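Local coordinates for type IV secretion system protein DotB (Yersinia pseudotuberculosis IP 31758, PDB 6GEF) that probably hydrolyses ATP as a hexameric motor of the GspE family that serves a type IVb secretion system, at residues A295-L300 and R321-Q326. Sequence-based numbering, arbitrary orientation.
Sequences AVMRRL and RFIMAQ
Ile323 meets Val296 and Met297, and these three buried side chains make all the close contacts. Helix 293-302 lies here against one face of the mixed, largely parallel sheet, over strand 320-330. A helix packed on such a sheet is characteristic of P-loop NTPases, and this one belongs to the probable ATPase domain.

Ile323 points at the helix. Its CG2 lies anti to the backbone N (CG1 at chi1 -62°), and both branches of the side chain reach the helix. CD1 ends 3.5 Å from Val296 CG2. CG2 takes the other methyl of the valine, at 4.0 Å from Val296 CG1. Isoleucine and valine therefore meet tip to tip, two methyls against two. Met297 arrives differently. Its CB does not point at the strand, but the chain bends at chi2 (62°) and brings the sulfur across the end of the isoleucine, with Met297 SD 3.8 Å from Ile323 CD1. That methyl thus touches both helix residues. Met181 also packs on Val296 and Ile323, and Phe345 on Met297.

Ala325 faces the helix again, but its small methyl stays short of it. At Gln326, OE1 hydrogen-bonds to Thr193 OG1, on helix 187-203, whose first turns carry part of the probable P-loop (Walker A). The side chain of Val296 lies near that loop without touching it. On the helix, Arg299 NE makes a salt bridge with Asp315 OD1 of a neighbouring subunit.

The contact is wholly apolar, and its backbones stay well apart, with the CA atoms of Val296 and Ile323 8.3 Å from each other. Dispersion and the exclusion of water hold the helix to the sheet at this point, without directional bonds between the two segments.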
loop_
_atom_site.group_PDB
_atom_site.type_symbol
_atom_site.label_atom_id
_atom_site.label_comp_id
_atom_site.label_asym_id
_atom_site.label_seq_id
_atom_site.Cartn_x
_atom_site.Cartn_y
_atom_site.Cartn_z
ATOM N N ALA A 295 -9.869 38.028 -3.714
ATOM C CA ALA A 295 -10.012 36.709 -3.105
ATOM C C ALA A 295 -9.585 35.614 -4.063
ATOM O O ALA A 295 -9.089 34.569 -3.625
ATOM C CB ALA A 295 -11.464 36.496 -2.639
ATOM N N VAL A 296 -9.785 35.819 -5.369
ATOM C CA VAL A 296 -9.373 34.823 -6.352
ATOM C C VAL A 296 -7.872 34.750 -6.407
ATOM O O VAL A 296 -7.255 33.661 -6.470
ATOM C CB VAL A 296 -10.051 35.045 -7.699
ATOM C CG1 VAL A 296 -10.970 36.241 -7.615
ATOM C CG2 VAL A 296 -9.028 35.181 -8.789
ATOM N N MET A 297 -7.205 35.891 -6.505
ATOM C CA MET A 297 -5.747 35.933 -6.419
ATOM C C MET A 297 -5.256 35.197 -5.182
ATOM O O MET A 297 -4.479 34.243 -5.263
ATOM C CB MET A 297 -5.259 37.374 -6.425
ATOM C CG MET A 297 -4.240 37.682 -7.519
ATOM S SD MET A 297 -4.895 37.458 -9.158
ATOM C CE MET A 297 -3.458 38.122 -10.090
ATOM N N ARG A 298 -5.694 35.627 -4.000
ATOM C CA ARG A 298 -5.364 34.933 -2.768
ATOM C C ARG A 298 -5.539 33.388 -2.896
ATOM O O ARG A 298 -4.645 32.642 -2.557
ATOM C CB ARG A 298 -6.281 35.430 -1.631
ATOM C CG ARG A 298 -5.868 36.702 -0.995
ATOM C CD ARG A 298 -4.502 36.538 -0.333
ATOM N NE ARG A 298 -4.496 36.672 1.110
ATOM C CZ ARG A 298 -4.938 37.731 1.777
ATOM N NH1 ARG A 298 -5.554 38.742 1.130
ATOM N NH2 ARG A 298 -4.786 37.764 3.118
ATOM N N ARG A 299 -6.675 32.973 -3.458
ATOM C CA ARG A 299 -7.014 31.584 -3.430
ATOM C C ARG A 299 -6.089 30.790 -4.339
ATOM O O ARG A 299 -5.587 29.712 -3.978
ATOM C CB ARG A 299 -8.489 31.386 -3.839
ATOM C CG ARG A 299 -8.881 29.930 -4.135
ATOM C CD ARG A 299 -10.072 29.501 -3.301
ATOM N NE ARG A 299 -10.190 28.069 -3.212
ATOM C CZ ARG A 299 -10.766 27.278 -4.109
ATOM N NH1 ARG A 299 -11.261 27.803 -5.242
ATOM N NH2 ARG A 299 -10.820 25.961 -3.894
ATOM N N LEU A 300 -5.892 31.262 -5.563
ATOM C CA LEU A 300 -4.972 30.592 -6.476
ATOM C C LEU A 300 -3.573 30.574 -5.908
ATOM O O LEU A 300 -2.865 29.555 -6.014
ATOM C CB LEU A 300 -5.005 31.265 -7.850
ATOM C CG LEU A 300 -6.331 31.268 -8.601
ATOM C CD1 LEU A 300 -6.138 31.954 -9.932
ATOM C CD2 LEU A 300 -6.869 29.844 -8.688
ATOM N N ARG A 321 -5.479 37.567 -17.789
ATOM C CA ARG A 321 -5.859 38.686 -18.628
ATOM C C ARG A 321 -7.053 39.476 -18.114
ATOM O O ARG A 321 -7.271 40.611 -18.556
ATOM C CB ARG A 321 -6.132 38.203 -20.066
ATOM C CG ARG A 321 -4.932 38.323 -20.995
ATOM C CD ARG A 321 -4.076 39.544 -20.661
ATOM N NE ARG A 321 -3.710 40.313 -21.843
ATOM C CZ ARG A 321 -4.395 41.371 -22.272
ATOM N NH1 ARG A 321 -5.490 41.795 -21.618
ATOM N NH2 ARG A 321 -3.986 42.030 -23.362
ATOM N N PHE A 322 -7.820 38.912 -17.185
ATOM C CA PHE A 322 -9.118 39.470 -16.830
ATOM C C PHE A 322 -9.791 38.601 -15.763
ATOM O O PHE A 322 -9.843 37.373 -15.895
ATOM C CB PHE A 322 -10.046 39.544 -18.068
ATOM C CG PHE A 322 -11.248 40.394 -17.854
ATOM C CD1 PHE A 322 -12.306 39.901 -17.140
ATOM C CD2 PHE A 322 -11.343 41.682 -18.388
ATOM C CE1 PHE A 322 -13.451 40.662 -16.938
ATOM C CE2 PHE A 322 -12.482 42.431 -18.191
ATOM C CZ PHE A 322 -13.526 41.917 -17.463
ATOM N N ILE A 323 -10.330 39.250 -14.727
ATOM C CA ILE A 323 -10.903 38.554 -13.591
ATOM C C ILE A 323 -12.281 39.148 -13.333
ATOM O O ILE A 323 -12.403 40.334 -13.006
ATOM C CB ILE A 323 -10.021 38.651 -12.325
ATOM C CG1 ILE A 323 -8.660 38.004 -12.568
ATOM C CG2 ILE A 323 -10.751 38.085 -11.118
ATOM C CD1 ILE A 323 -8.037 37.337 -11.356
ATOM N N MET A 324 -13.319 38.314 -13.457
ATOM C CA MET A 324 -14.676 38.671 -13.068
ATOM C C MET A 324 -15.102 37.799 -11.899
ATOM O O MET A 324 -15.115 36.588 -11.986
ATOM C CB MET A 324 -15.623 38.458 -14.243
ATOM C CG MET A 324 -17.002 39.084 -14.047
ATOM S SD MET A 324 -18.037 38.971 -15.503
ATOM C CE MET A 324 -17.655 40.518 -16.304
ATOM N N ALA A 325 -15.417 38.447 -10.779
ATOM C CA ALA A 325 -16.345 37.885 -9.789
ATOM C C ALA A 325 -17.757 38.384 -10.050
ATOM O O ALA A 325 -17.959 39.531 -10.406
ATOM C CB ALA A 325 -15.916 38.273 -8.376
ATOM N N GLN A 326 -18.718 37.487 -9.887
ATOM C CA GLN A 326 -20.136 37.819 -9.999
ATOM C C GLN A 326 -20.925 37.153 -8.926
ATOM O O GLN A 326 -20.614 36.038 -8.513
ATOM C CB GLN A 326 -20.694 37.404 -11.361
ATOM C CG GLN A 326 -20.379 35.948 -11.727
ATOM C CD GLN A 326 -20.681 35.654 -13.173
ATOM O OE1 GLN A 326 -20.800 36.567 -13.993
ATOM N NE2 GLN A 326 -20.756 34.396 -13.504
#